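Local coordinates for protein FACT-Spt16 (Cicer arietinum, PDB 5CE6) that probably acts as a histone chaperone, as the N-terminal domain of the FACT complex subunit Spt16, linked to H3-H4 binding in transcription, at residues 432-437 and 441-446; 215-220 and 311-316; 337-342 and 404-409; 73-78 and 303-308. All coordinates share one frame; numbering follows the deposited sequence.

Contact 1 of 4, residues 432-437 and 441-446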
loop_
_atom_site.group_PDB
_atom_site.type_symbol
_atom_site.label_atom_id
_atom_site.label_comp_id
_atom_site.label_asym_id
_atom_site.label_seq_id
_atom_site.Cartn_x
_atom_site.Cartn_y
_atom_site.Cartn_z
ATOM N N THR A 432 0.904 -7.767 -8.487
ATOM C CA THR A 432 -0.381 -7.247 -7.989
ATOM C C THR A 432 -1.485 -8.139 -8.522
ATOM O O THR A 432 -1.544 -8.418 -9.720
ATOM C CB THR A 432 -0.621 -5.804 -8.422
ATOM O OG1 THR A 432 0.469 -5.010 -7.956
ATOM C CG2 THR A 432 -1.909 -5.266 -7.812
ATOM N N ILE A 433 -2.335 -8.636 -7.630
ATOM C CA ILE A 433 -3.392 -9.548 -8.082
ATOM C C ILE A 433 -4.763 -9.059 -7.627
ATOM O O ILE A 433 -4.883 -8.434 -6.569
ATOM C CB ILE A 433 -3.156 -10.994 -7.623
ATOM C CG1 ILE A 433 -3.447 -11.150 -6.137
ATOM C CG2 ILE A 433 -1.726 -11.471 -7.962
ATOM C CD1 ILE A 433 -3.430 -12.602 -5.700
ATOM N N ILE A 434 -5.785 -9.340 -8.435
ATOM C CA ILE A 434 -7.147 -8.915 -8.117
ATOM C C ILE A 434 -7.970 -10.163 -7.872
ATOM O O ILE A 434 -7.944 -11.085 -8.676
ATOM C CB ILE A 434 -7.794 -8.153 -9.289
ATOM C CG1 ILE A 434 -6.866 -7.046 -9.787
ATOM C CG2 ILE A 434 -9.167 -7.597 -8.879
ATOM C CD1 ILE A 434 -6.880 -5.832 -8.950
ATOM N N ILE A 435 -8.685 -10.213 -6.751
ATOM C CA ILE A 435 -9.498 -11.389 -6.459
ATOM C C ILE A 435 -10.884 -11.176 -7.022
ATOM O O ILE A 435 -11.649 -10.375 -6.505
ATOM C CB ILE A 435 -9.656 -11.663 -4.949
ATOM C CG1 ILE A 435 -8.286 -11.703 -4.256
ATOM C CG2 ILE A 435 -10.451 -12.968 -4.731
ATOM C CD1 ILE A 435 -7.274 -12.669 -4.882
ATOM N N ASN A 436 -11.204 -11.887 -8.092
ATOM C CA ASN A 436 -12.579 -11.869 -8.575
ATOM C C ASN A 436 -13.284 -13.133 -8.107
ATOM O O ASN A 436 -12.644 -14.056 -7.599
ATOM C CB ASN A 436 -12.625 -11.728 -10.097
ATOM C CG ASN A 436 -11.959 -10.449 -10.585
ATOM O OD1 ASN A 436 -12.314 -9.355 -10.164
ATOM N ND2 ASN A 436 -10.973 -10.591 -11.465
ATOM N N LYS A 437 -14.601 -13.178 -8.280
ATOM C CA LYS A 437 -15.387 -14.311 -7.808
ATOM C C LYS A 437 -14.946 -15.620 -8.455
ATOM O O LYS A 437 -14.840 -16.654 -7.790
ATOM C CB LYS A 437 -16.872 -14.064 -8.082
ATOM C CG LYS A 437 -17.775 -15.210 -7.693
ATOM C CD LYS A 437 -19.141 -14.691 -7.269
ATOM C CE LYS A 437 -20.244 -15.390 -8.028
ATOM N NZ LYS A 437 -20.014 -16.859 -8.035
ATOM N N ASP A 441 -6.835 -12.509 -10.975
ATOM C CA ASP A 441 -6.159 -11.827 -12.076
ATOM C C ASP A 441 -4.802 -11.310 -11.641
ATOM O O ASP A 441 -4.719 -10.506 -10.721
ATOM C CB ASP A 441 -6.989 -10.637 -12.566
ATOM C CG ASP A 441 -8.316 -11.050 -13.149
ATOM O OD1 ASP A 441 -8.443 -12.223 -13.559
ATOM O OD2 ASP A 441 -9.231 -10.198 -13.205
ATOM N N VAL A 442 -3.738 -11.757 -12.303
ATOM C CA VAL A 442 -2.415 -11.197 -12.020
ATOM C C VAL A 442 -2.250 -10.032 -12.983
ATOM O O VAL A 442 -2.020 -10.237 -14.168
ATOM C CB VAL A 442 -1.293 -12.208 -12.242
ATOM C CG1 VAL A 442 0.069 -11.558 -11.942
ATOM C CG2 VAL A 442 -1.487 -13.417 -11.338
ATOM N N VAL A 443 -2.397 -8.811 -12.483
ATOM C CA VAL A 443 -2.500 -7.653 -13.372
ATOM C C VAL A 443 -1.141 -7.019 -13.687
ATOM O O VAL A 443 -1.060 -6.047 -14.435
ATOM C CB VAL A 443 -3.520 -6.596 -12.872
ATOM C CG1 VAL A 443 -4.938 -7.121 -13.019
ATOM C CG2 VAL A 443 -3.245 -6.199 -11.429
ATOM N N THR A 444 -0.079 -7.594 -13.128
ATOM C CA THR A 444 1.283 -7.211 -13.489
ATOM C C THR A 444 1.963 -8.323 -14.284
ATOM O O THR A 444 3.188 -8.465 -14.247
ATOM C CB THR A 444 2.129 -6.951 -12.232
ATOM O OG1 THR A 444 1.897 -8.012 -11.295
ATOM C CG2 THR A 444 1.736 -5.640 -11.576
ATOM N N SER A 445 1.176 -9.127 -14.989
ATOM C CA SER A 445 1.748 -10.172 -15.833
ATOM C C SER A 445 2.441 -9.537 -17.046
ATOM O O SER A 445 1.795 -8.894 -17.866
ATOM C CB SER A 445 0.651 -11.135 -16.297
ATOM O OG SER A 445 1.217 -12.322 -16.825
ATOM N N ILE A 446 3.758 -9.710 -17.157
ATOM C CA ILE A 446 4.524 -9.047 -18.217
ATOM C C ILE A 446 5.412 -9.996 -19.002
ATOM O O ILE A 446 6.265 -9.562 -19.784
ATOM C CB ILE A 446 5.414 -7.929 -17.667
ATOM C CG1 ILE A 446 6.349 -8.462 -16.580
ATOM C CG2 ILE A 446 4.567 -6.787 -17.138
ATOM C CD1 ILE A 446 7.358 -7.427 -16.102
#

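Contact 2 of 4, residues 215-220 and 311-316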
loop_
_atom_site.group_PDB
_atom_site.type_symbol
_atom_site.label_atom_id
_atom_site.label_comp_id
_atom_site.label_asym_id
_atom_site.label_seq_id
_atom_site.Cartn_x
_atom_site.Cartn_y
_atom_site.Cartn_z
ATOM N N SER A 215 4.503 -2.199 -17.448
ATOM C CA SER A 215 5.069 -1.648 -18.675
ATOM C C SER A 215 6.440 -1.036 -18.411
ATOM O O SER A 215 7.356 -1.159 -19.231
ATOM C CB SER A 215 4.149 -0.585 -19.275
ATOM O OG SER A 215 2.858 -1.102 -19.506
ATOM N N VAL A 216 6.562 -0.359 -17.276
ATOM C CA VAL A 216 7.830 0.220 -16.866
ATOM C C VAL A 216 8.887 -0.868 -16.636
ATOM O O VAL A 216 10.023 -0.745 -17.094
ATOM C CB VAL A 216 7.657 1.108 -15.616
ATOM C CG1 VAL A 216 9.000 1.470 -15.004
ATOM C CG2 VAL A 216 6.870 2.358 -15.978
ATOM N N MET A 217 8.511 -1.943 -15.950
ATOM C CA MET A 217 9.456 -3.039 -15.718
ATOM C C MET A 217 9.880 -3.675 -17.034
ATOM O O MET A 217 11.069 -3.881 -17.291
ATOM C CB MET A 217 8.852 -4.109 -14.801
ATOM C CG MET A 217 9.773 -5.310 -14.582
ATOM S SD MET A 217 11.229 -4.893 -13.607
ATOM C CE MET A 217 10.530 -4.847 -11.972
ATOM N N LYS A 218 8.902 -3.984 -17.873
ATOM C CA LYS A 218 9.180 -4.700 -19.112
ATOM C C LYS A 218 9.890 -3.837 -20.151
ATOM O O LYS A 218 10.882 -4.265 -20.758
ATOM C CB LYS A 218 7.885 -5.250 -19.714
ATOM C CG LYS A 218 8.122 -6.286 -20.809
ATOM C CD LYS A 218 6.858 -6.553 -21.611
ATOM C CE LYS A 218 7.099 -7.563 -22.729
ATOM N NZ LYS A 218 7.168 -8.965 -22.218
ATOM N N ASN A 219 9.386 -2.626 -20.355
ATOM C CA ASN A 219 9.828 -1.811 -21.480
ATOM C C ASN A 219 10.905 -0.790 -21.143
ATOM O O ASN A 219 11.542 -0.242 -22.041
ATOM C CB ASN A 219 8.634 -1.123 -22.143
ATOM C CG ASN A 219 7.617 -2.115 -22.665
ATOM O OD1 ASN A 219 7.975 -3.129 -23.265
ATOM N ND2 ASN A 219 6.343 -1.831 -22.432
ATOM N N PHE A 220 11.105 -0.519 -19.861
ATOM C CA PHE A 220 12.248 0.296 -19.484
ATOM C C PHE A 220 13.299 -0.476 -18.697
ATOM O O PHE A 220 14.451 -0.578 -19.127
ATOM C CB PHE A 220 11.854 1.560 -18.718
ATOM C CG PHE A 220 13.046 2.329 -18.229
ATOM C CD1 PHE A 220 13.830 3.038 -19.128
ATOM C CD2 PHE A 220 13.414 2.298 -16.895
ATOM C CE1 PHE A 220 14.941 3.724 -18.703
ATOM C CE2 PHE A 220 14.531 2.986 -16.461
ATOM C CZ PHE A 220 15.296 3.698 -17.367
ATOM N N SER A 311 0.003 0.050 -6.944
ATOM C CA SER A 311 0.269 -1.251 -7.550
ATOM C C SER A 311 1.723 -1.544 -7.286
ATOM O O SER A 311 2.473 -0.658 -6.870
ATOM C CB SER A 311 -0.019 -1.242 -9.057
ATOM O OG SER A 311 0.847 -0.335 -9.735
ATOM N N ASN A 312 2.143 -2.778 -7.533
ATOM C CA ASN A 312 3.522 -3.129 -7.248
ATOM C C ASN A 312 3.995 -4.274 -8.122
ATOM O O ASN A 312 3.206 -5.154 -8.474
ATOM C CB ASN A 312 3.674 -3.568 -5.800
ATOM C CG ASN A 312 5.124 -3.663 -5.395
ATOM O OD1 ASN A 312 5.878 -2.702 -5.559
ATOM N ND2 ASN A 312 5.534 -4.820 -4.898
ATOM N N ILE A 313 5.284 -4.272 -8.455
ATOM C CA ILE A 313 5.885 -5.441 -9.093
ATOM C C ILE A 313 7.317 -5.522 -8.611
ATOM O O ILE A 313 7.908 -4.516 -8.237
ATOM C CB ILE A 313 5.830 -5.337 -10.643
ATOM C CG1 ILE A 313 6.039 -6.708 -11.303
ATOM C CG2 ILE A 313 6.885 -4.363 -11.164
ATOM C CD1 ILE A 313 6.062 -6.619 -12.835
ATOM N N ALA A 314 7.869 -6.727 -8.559
ATOM C CA ALA A 314 9.275 -6.888 -8.224
ATOM C C ALA A 314 9.773 -8.092 -8.989
ATOM O O ALA A 314 9.069 -9.100 -9.090
ATOM C CB ALA A 314 9.481 -7.092 -6.723
ATOM N N ARG A 315 10.979 -7.966 -9.542
ATOM C CA ARG A 315 11.605 -9.060 -10.290
ATOM C C ARG A 315 13.049 -9.181 -9.875
ATOM O O ARG A 315 13.661 -8.209 -9.449
ATOM C CB ARG A 315 11.528 -8.787 -11.794
ATOM C CG ARG A 315 10.108 -8.804 -12.376
ATOM C CD ARG A 315 9.540 -10.224 -12.398
ATOM N NE ARG A 315 8.191 -10.268 -12.985
ATOM C CZ ARG A 315 7.063 -10.209 -12.280
ATOM N NH1 ARG A 315 7.099 -10.095 -10.956
ATOM N NH2 ARG A 315 5.889 -10.278 -12.901
ATOM N N THR A 316 13.589 -10.388 -9.991
ATOM C CA THR A 316 15.002 -10.620 -9.746
ATOM C C THR A 316 15.625 -11.143 -11.036
ATOM O O THR A 316 15.053 -12.007 -11.709
ATOM C CB THR A 316 15.194 -11.648 -8.645
ATOM O OG1 THR A 316 14.595 -11.149 -7.449
ATOM C CG2 THR A 316 16.673 -11.893 -8.386
#

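Contact 3 of 4, residues 337-342 and 404-409. With ACT (acetate ion), chain C.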
loop_
_atom_site.group_PDB
_atom_site.type_symbol
_atom_site.label_atom_id
_atom_site.label_comp_id
_atom_site.label_asym_id
_atom_site.label_seq_id
_atom_site.Cartn_x
_atom_site.Cartn_y
_atom_site.Cartn_z
ATOM N N GLU A 337 3.902 -18.544 -6.850
ATOM C CA GLU A 337 2.745 -18.997 -7.623
ATOM C C GLU A 337 1.762 -19.750 -6.732
ATOM O O GLU A 337 0.551 -19.704 -6.963
ATOM C CB GLU A 337 3.175 -19.912 -8.772
ATOM C CG GLU A 337 3.943 -19.227 -9.894
ATOM C CD GLU A 337 4.633 -20.232 -10.822
ATOM O OE1 GLU A 337 4.953 -21.362 -10.380
ATOM O OE2 GLU A 337 4.858 -19.887 -11.998
ATOM N N ALA A 338 2.282 -20.450 -5.725
ATOM C CA ALA A 338 1.432 -21.203 -4.803
ATOM C C ALA A 338 0.615 -20.267 -3.916
ATOM O O ALA A 338 -0.547 -20.551 -3.605
ATOM C CB ALA A 338 2.260 -22.188 -3.954
ATOM N N VAL A 339 1.220 -19.155 -3.499
ATOM C CA VAL A 339 0.468 -18.153 -2.756
ATOM C C VAL A 339 -0.651 -17.611 -3.622
ATOM O O VAL A 339 -1.804 -17.536 -3.187
ATOM C CB VAL A 339 1.362 -16.993 -2.279
ATOM C CG1 VAL A 339 0.533 -15.947 -1.554
ATOM C CG2 VAL A 339 2.436 -17.529 -1.351
ATOM N N ILE A 340 -0.308 -17.230 -4.847
ATOM C CA ILE A 340 -1.302 -16.650 -5.758
ATOM C C ILE A 340 -2.445 -17.629 -6.000
ATOM O O ILE A 340 -3.629 -17.251 -5.975
ATOM C CB ILE A 340 -0.639 -16.235 -7.087
ATOM C CG1 ILE A 340 0.331 -15.070 -6.835
ATOM C CG2 ILE A 340 -1.690 -15.848 -8.110
ATOM C CD1 ILE A 340 1.181 -14.707 -8.052
ATOM N N GLY A 341 -2.091 -18.893 -6.211
ATOM C CA GLY A 341 -3.084 -19.920 -6.467
ATOM C C GLY A 341 -3.969 -20.217 -5.274
ATOM O O GLY A 341 -5.050 -20.787 -5.429
ATOM N N SER A 342 -3.515 -19.843 -4.083
ATOM C CA SER A 342 -4.275 -20.094 -2.864
ATOM C C SER A 342 -5.133 -18.911 -2.449
ATOM O O SER A 342 -5.964 -19.031 -1.551
ATOM C CB SER A 342 -3.344 -20.480 -1.711
ATOM O OG SER A 342 -2.710 -21.718 -1.954
ATOM N N PHE A 404 -4.215 -7.729 -3.785
ATOM C CA PHE A 404 -2.999 -8.043 -3.035
ATOM C C PHE A 404 -1.716 -7.713 -3.790
ATOM O O PHE A 404 -1.627 -7.922 -5.003
ATOM C CB PHE A 404 -2.956 -9.540 -2.652
ATOM C CG PHE A 404 -3.979 -9.935 -1.626
ATOM C CD1 PHE A 404 -3.746 -9.714 -0.275
ATOM C CD2 PHE A 404 -5.183 -10.517 -2.017
ATOM C CE1 PHE A 404 -4.695 -10.072 0.677
ATOM C CE2 PHE A 404 -6.134 -10.880 -1.069
ATOM C CZ PHE A 404 -5.886 -10.659 0.275
ATOM N N ASN A 405 -0.739 -7.188 -3.049
ATOM C CA ASN A 405 0.655 -7.154 -3.476
ATOM C C ASN A 405 1.260 -8.429 -2.920
ATOM O O ASN A 405 1.553 -8.503 -1.731
ATOM C CB ASN A 405 1.345 -5.901 -2.878
ATOM C CG ASN A 405 2.861 -5.884 -3.094
ATOM O OD1 ASN A 405 3.379 -6.535 -4.002
ATOM N ND2 ASN A 405 3.570 -5.110 -2.268
ATOM N N VAL A 406 1.348 -9.464 -3.761
ATOM C CA VAL A 406 1.919 -10.737 -3.368
ATOM C C VAL A 406 3.411 -10.646 -3.613
ATOM O O VAL A 406 3.872 -10.726 -4.750
ATOM C CB VAL A 406 1.317 -11.909 -4.163
ATOM C CG1 VAL A 406 1.947 -13.232 -3.738
ATOM C CG2 VAL A 406 -0.199 -11.953 -3.963
ATOM N N SER A 407 4.152 -10.480 -2.523
ATOM C CA SER A 407 5.563 -10.132 -2.584
ATOM C C SER A 407 6.268 -11.098 -1.650
ATOM O O SER A 407 6.053 -11.082 -0.438
ATOM C CB SER A 407 5.755 -8.669 -2.143
ATOM O OG SER A 407 7.133 -8.278 -2.117
ATOM N N LEU A 408 7.075 -11.975 -2.237
ATOM C CA LEU A 408 7.669 -13.075 -1.503
ATOM C C LEU A 408 9.156 -13.162 -1.836
ATOM O O LEU A 408 9.557 -13.002 -3.001
ATOM C CB LEU A 408 6.961 -14.380 -1.900
ATOM C CG LEU A 408 7.378 -15.628 -1.123
ATOM C CD1 LEU A 408 6.880 -15.553 0.310
ATOM C CD2 LEU A 408 6.861 -16.891 -1.815
ATOM N N GLY A 409 9.982 -13.385 -0.819
ATOM C CA GLY A 409 11.410 -13.429 -1.049
ATOM C C GLY A 409 12.180 -14.447 -0.244
ATOM O O GLY A 409 11.647 -15.109 0.652
HETATM C C ACT C . 7.743 -8.824 1.827
HETATM O O ACT C . 6.645 -9.441 1.827
HETATM O OXT ACT C . 8.324 -8.698 0.718
HETATM C CH3 ACT C . 8.317 -8.239 3.086
#

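Contact 4 of 4, residues 73-78 and 303-308. With ACT (acetate ion), chain B.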
loop_
_atom_site.group_PDB
_atom_site.type_symbol
_atom_site.label_atom_id
_atom_site.label_comp_id
_atom_site.label_asym_id
_atom_site.label_seq_id
_atom_site.Cartn_x
_atom_site.Cartn_y
_atom_site.Cartn_z
ATOM N N LEU A 73 -8.599 7.676 4.082
ATOM C CA LEU A 73 -10.026 7.918 4.287
ATOM C C LEU A 73 -10.498 9.171 3.553
ATOM O O LEU A 73 -11.535 9.144 2.885
ATOM C CB LEU A 73 -10.383 7.997 5.775
ATOM C CG LEU A 73 -11.873 8.226 6.025
ATOM C CD1 LEU A 73 -12.703 7.079 5.473
ATOM C CD2 LEU A 73 -12.173 8.456 7.502
ATOM N N PHE A 74 -9.753 10.270 3.687
ATOM C CA PHE A 74 -10.080 11.478 2.936
ATOM C C PHE A 74 -10.105 11.247 1.428
ATOM O O PHE A 74 -11.017 11.704 0.756
ATOM C CB PHE A 74 -9.120 12.624 3.266
ATOM C CG PHE A 74 -9.440 13.341 4.540
ATOM C CD1 PHE A 74 -10.413 14.336 4.564
ATOM C CD2 PHE A 74 -8.745 13.060 5.700
ATOM C CE1 PHE A 74 -10.704 15.019 5.737
ATOM C CE2 PHE A 74 -9.020 13.744 6.881
ATOM C CZ PHE A 74 -9.998 14.721 6.901
ATOM N N LEU A 75 -9.101 10.545 0.901
ATOM C CA LEU A 75 -9.068 10.216 -0.524
ATOM C C LEU A 75 -10.246 9.330 -0.927
ATOM O O LEU A 75 -10.865 9.525 -1.980
ATOM C CB LEU A 75 -7.736 9.521 -0.872
ATOM C CG LEU A 75 -6.532 10.467 -0.892
ATOM C CD1 LEU A 75 -5.228 9.685 -0.914
ATOM C CD2 LEU A 75 -6.604 11.374 -2.106
ATOM N N TRP A 76 -10.553 8.348 -0.087
ATOM C CA TRP A 76 -11.630 7.408 -0.359
ATOM C C TRP A 76 -12.968 8.126 -0.369
ATOM O O TRP A 76 -13.781 7.958 -1.283
ATOM C CB TRP A 76 -11.619 6.311 0.710
ATOM C CG TRP A 76 -12.607 5.200 0.503
ATOM C CD1 TRP A 76 -12.543 4.201 -0.434
ATOM C CD2 TRP A 76 -13.779 4.944 1.283
ATOM N NE1 TRP A 76 -13.618 3.356 -0.293
ATOM C CE2 TRP A 76 -14.388 3.786 0.759
ATOM C CE3 TRP A 76 -14.374 5.588 2.375
ATOM C CZ2 TRP A 76 -15.572 3.265 1.285
ATOM C CZ3 TRP A 76 -15.536 5.065 2.901
ATOM C CH2 TRP A 76 -16.130 3.919 2.354
ATOM N N LEU A 77 -13.183 8.959 0.643
ATOM C CA LEU A 77 -14.475 9.607 0.833
ATOM C C LEU A 77 -14.672 10.792 -0.121
ATOM O O LEU A 77 -15.744 10.948 -0.730
ATOM C CB LEU A 77 -14.600 10.069 2.293
ATOM C CG LEU A 77 -15.956 10.115 2.997
ATOM C CD1 LEU A 77 -16.708 8.799 2.844
ATOM C CD2 LEU A 77 -15.761 10.431 4.473
ATOM N N LEU A 78 -13.630 11.614 -0.252
ATOM C CA LEU A 78 -13.741 12.923 -0.902
ATOM C C LEU A 78 -12.966 13.035 -2.215
ATOM O O LEU A 78 -13.201 13.952 -3.003
ATOM C CB LEU A 78 -13.282 14.022 0.061
ATOM C CG LEU A 78 -14.148 14.185 1.315
ATOM C CD1 LEU A 78 -13.404 14.933 2.412
ATOM C CD2 LEU A 78 -15.441 14.896 0.977
ATOM N N GLY A 303 6.692 0.541 -8.246
ATOM C CA GLY A 303 5.245 0.622 -8.189
ATOM C C GLY A 303 4.749 1.982 -8.619
ATOM O O GLY A 303 5.253 3.010 -8.150
ATOM N N ALA A 304 3.768 1.981 -9.518
ATOM C CA ALA A 304 3.106 3.204 -9.960
ATOM C C ALA A 304 1.755 3.332 -9.275
ATOM O O ALA A 304 1.134 2.334 -8.888
ATOM C CB ALA A 304 2.928 3.221 -11.466
ATOM N N ARG A 305 1.305 4.573 -9.138
ATOM C CA ARG A 305 0.049 4.872 -8.477
ATOM C C ARG A 305 -0.836 5.607 -9.477
ATOM O O ARG A 305 -0.365 6.476 -10.218
ATOM C CB ARG A 305 0.328 5.764 -7.258
ATOM C CG ARG A 305 -0.713 5.689 -6.151
ATOM C CD ARG A 305 -0.303 6.572 -4.968
ATOM N NE ARG A 305 -1.273 6.511 -3.873
ATOM C CZ ARG A 305 -1.229 7.287 -2.792
ATOM N NH1 ARG A 305 -0.262 8.185 -2.656
ATOM N NH2 ARG A 305 -2.150 7.163 -1.848
ATOM N N TYR A 306 -2.115 5.253 -9.520
ATOM C CA TYR A 306 -3.015 5.881 -10.473
ATOM C C TYR A 306 -4.288 6.341 -9.779
ATOM O O TYR A 306 -4.995 5.537 -9.180
ATOM C CB TYR A 306 -3.356 4.925 -11.622
ATOM C CG TYR A 306 -4.176 5.581 -12.719
ATOM C CD1 TYR A 306 -3.586 6.457 -13.625
ATOM C CD2 TYR A 306 -5.535 5.317 -12.855
ATOM C CE1 TYR A 306 -4.330 7.054 -14.638
ATOM C CE2 TYR A 306 -6.282 5.906 -13.861
ATOM C CZ TYR A 306 -5.675 6.771 -14.749
ATOM O OH TYR A 306 -6.420 7.371 -15.746
ATOM N N LYS A 307 -4.573 7.637 -9.868
ATOM C CA LYS A 307 -5.684 8.240 -9.133
ATOM C C LYS A 307 -5.687 7.808 -7.667
ATOM O O LYS A 307 -6.744 7.524 -7.088
ATOM C CB LYS A 307 -7.028 7.961 -9.819
ATOM C CG LYS A 307 -7.144 8.595 -11.207
ATOM C CD LYS A 307 -8.455 8.242 -11.893
ATOM C CE LYS A 307 -9.646 8.829 -11.165
ATOM N NZ LYS A 307 -9.610 10.322 -11.171
ATOM N N SER A 308 -4.488 7.785 -7.083
ATOM C CA SER A 308 -4.233 7.401 -5.687
ATOM C C SER A 308 -4.206 5.905 -5.396
ATOM O O SER A 308 -3.928 5.525 -4.267
ATOM C CB SER A 308 -5.157 8.116 -4.690
ATOM O OG SER A 308 -4.994 9.519 -4.782
HETATM C C ACT B . -1.770 8.069 1.640
HETATM O O ACT B . -1.143 8.507 2.627
HETATM O OXT ACT B . -1.457 8.553 0.527
HETATM C CH3 ACT B . -2.839 7.028 1.793
#

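Contact 1 of 4, residues 432-437 and 441-446
Ile433 and Ile434 pair with Val442 and Asp441 in an antiparallel beta hairpin at the outer edge of a four-stranded sheet in the M24 metallopeptidase-like lobe. Ile434 and Asp441 are the hydrogen-bonded pair. Ile434 N binds Asp441 O at 2.8 Å, and Asp441 N returns a bond to Ile434 O at 2.9 Å. Ile433 and Val442 are the adjoining non-hydrogen-bonded pair, and there Ile433 CG2 meets Val442 CG2 at 3.9 Å. On the sheet face that carries Ile434, its CG1 touches Val443 CG1 at 3.8 Å, the two side chains crossing at about a right angle.

Val443 N bonds to Thr432 O (2.9 Å) where a type I turn from Val442 to Ser445 bends the chain away. One step on, a side chain serves as acceptor. Thr432 N donates to Thr444 OG1 at 3.0 Å, with an angle of 157° at the hydrogen. This hydroxyl is set between its own backbone N and carbonyl carbon (chi1 46°), which turns it to the amide and leaves Thr444 CG2 to pack 3.9 Å from Thr432 CB. Thr444 OG1 also bonds to Asp431. A valine here would probably leave both the Thr432 amide and the Asp431 carboxylate short of a partner.

On the other side of strand 424-435 runs strand 403-414, where Phe404 pairs with Ile433. Thr432 OG1 bonds to Asn312 O of strand 309-319. Helix 200-230 packs on Ile434 and Val443 through Ile203, Lys207 and Ala210.

Contact 2 of 4, residues 215-220 and 311-316
Met217 reaches from helix 200-230 to Ile313 and Arg315 of strand 309-319 and makes this buried contact alone for its segment. The tight part is at its methyl end. Met217 CE lies 3.8 Å from Ile313 CG2 and 4.0 Å from Arg315 CG. Nearer the helix, Met217 CB is 4.1 Å from Ile313 CG2. The CB of Met217 points toward the strand. With Met217 CG anti to the backbone N (chi1 177°), bends at chi2 and chi3 bring CE over the backbone at Arg315 N.

Arg315 offers Met217 its aliphatic part and uses its charged end elsewhere. Arg315 NH1 donates to Ala314 O at 2.9 Å, from above the carbonyl plane. Arg315 NH2 makes a salt bridge with Asp431 of strand 424-435. Ile313 CD1 sits 3.6 Å above one face of the guanidinium, toward its rim. The group is thus fixed by an apolar contact and by polar ones. A leucine in place of Arg315 is likely to leave the Asp431 carboxylate without its charged mate.

The loose side is the solvent side of the helix, where Asn219 is exposed. Lys218 is exposed too, but its NZ bonds to Ile446 O beside the contact. The axes of the short segments stay 9.6 Å apart, running 36° from parallel, with no polar bond between them. Met217 also touches Cys300 on strand 296-306 and Ile446. A helix laid against a strongly curved sheet in this way is characteristic of the pita-bread fold of the M24 metallopeptidase family.

Contact 3 of 4, residues 337-342 and 404-409
Val406 CG1 is the hub of this contact between helix 323-342 and strand 403-414. It meets Val339 CG1 at 3.8 Å and Ile340 CG1 at 3.9 Å. Val339 and Val406 slide past each other in opposite directions, while Ile340 crosses Val406 at a slant. Val406 CG1 stands anti to its own N (chi1 179°), which puts this methyl, rather than CG2, between the two helix residues. Leu408 joins more loosely, with CD2 4.5 Å from Val339 CG2. All of this is apolar packing.

The next shell sets the strand. Val406 pairs through its backbone with Asp431, and Leu408 with Leu429, both on strand 424-435. Ala335 and Leu332, about one and two turns earlier on the same helix, extend the apolar surface under Leu408. Ala356 of helix 349-363 also touches Val339. Ser407 points to the other face of the sheet. There an acetate, probably from the crystallisation liquor, has OXT 3.1 Å from Ser407 OG.

The axes of the two short segments run 152° apart, nearly antiparallel. Helices on one face of the sheet and a pocket on the other are the layout of the pita-bread fold; its enzymes hold their active site there, but none is implied here.

Contact 4 of 4, residues 73-78 and 303-308
Leu75 and Ser308 bring the two lobes of the domain together, their CA atoms 7.6 Å apart. Leu75 is on helix 69-78 of the N-terminal lobe. Ser308 is at the tip of the beta hairpin that joins strands 296-306 and 309-319 of the pita-bread, M24-like lobe. The backbone is regular helix on one side. On the other, strand 304-306 gives way to Lys307 and Ser308, both with positive phi, in the conformation of a type I' turn. This tight turn presents Ser308 to the helix.

The side-chain meeting is small and lies near the surface. Leu75 straddles the serine hydroxyl: CD2 is 3.6 Å from Ser308 OG and CD1 is 3.9 Å from it. Leu75 CD1 also comes within 4.1 Å of Arg305 NH2, at a slant to the guanidinium. Leu75 and Arg305 approach from opposite directions. The Arg305 chain is extended from CG to NE (chi2 178°) and runs alongside the turn, which lets NE donate to Ser308 O at 2.9 Å. That donor lies well above the carbonyl plane. The bond ties the arginine to the hairpin tip and should limit rotation of the guanidinium.

Arg305 also packs on Tyr67, in the loop that leads into helix 69-78. An acetate ion, probably from the crystallisation liquor, lies at the guanidinium and is also bonded to Leu68 N. One of its oxygens lies at the guanidinium edge, in plane: Arg305 NH2 donates to OXT at 2.8 Å with an angle of 160° at the hydrogen, and NH1 adds a weak bond to the same OXT at 3.4 Å.

How the contacts relate
Contacts 2 and 3 are buried and apolar, each laying a helix on a strand of the M24-like lobe. Contact 1 is partly buried and differs in kind, since backbone bonds hold its hairpin. Contact 4 is a small surface contact and joins this lobe to the N-terminal one. Contacts 1 and 3 share a sheet, on adjacent strands. Contacts 2 and 4 use the neighbouring strands 309-319 and 296-306, linked by Ser311 OG and Ala304 O. Asn312 is the bridge from contact 2 to contact 1 and, through Asn405, to contact 3. Contact 4 touches neither contact 1 nor contact 3.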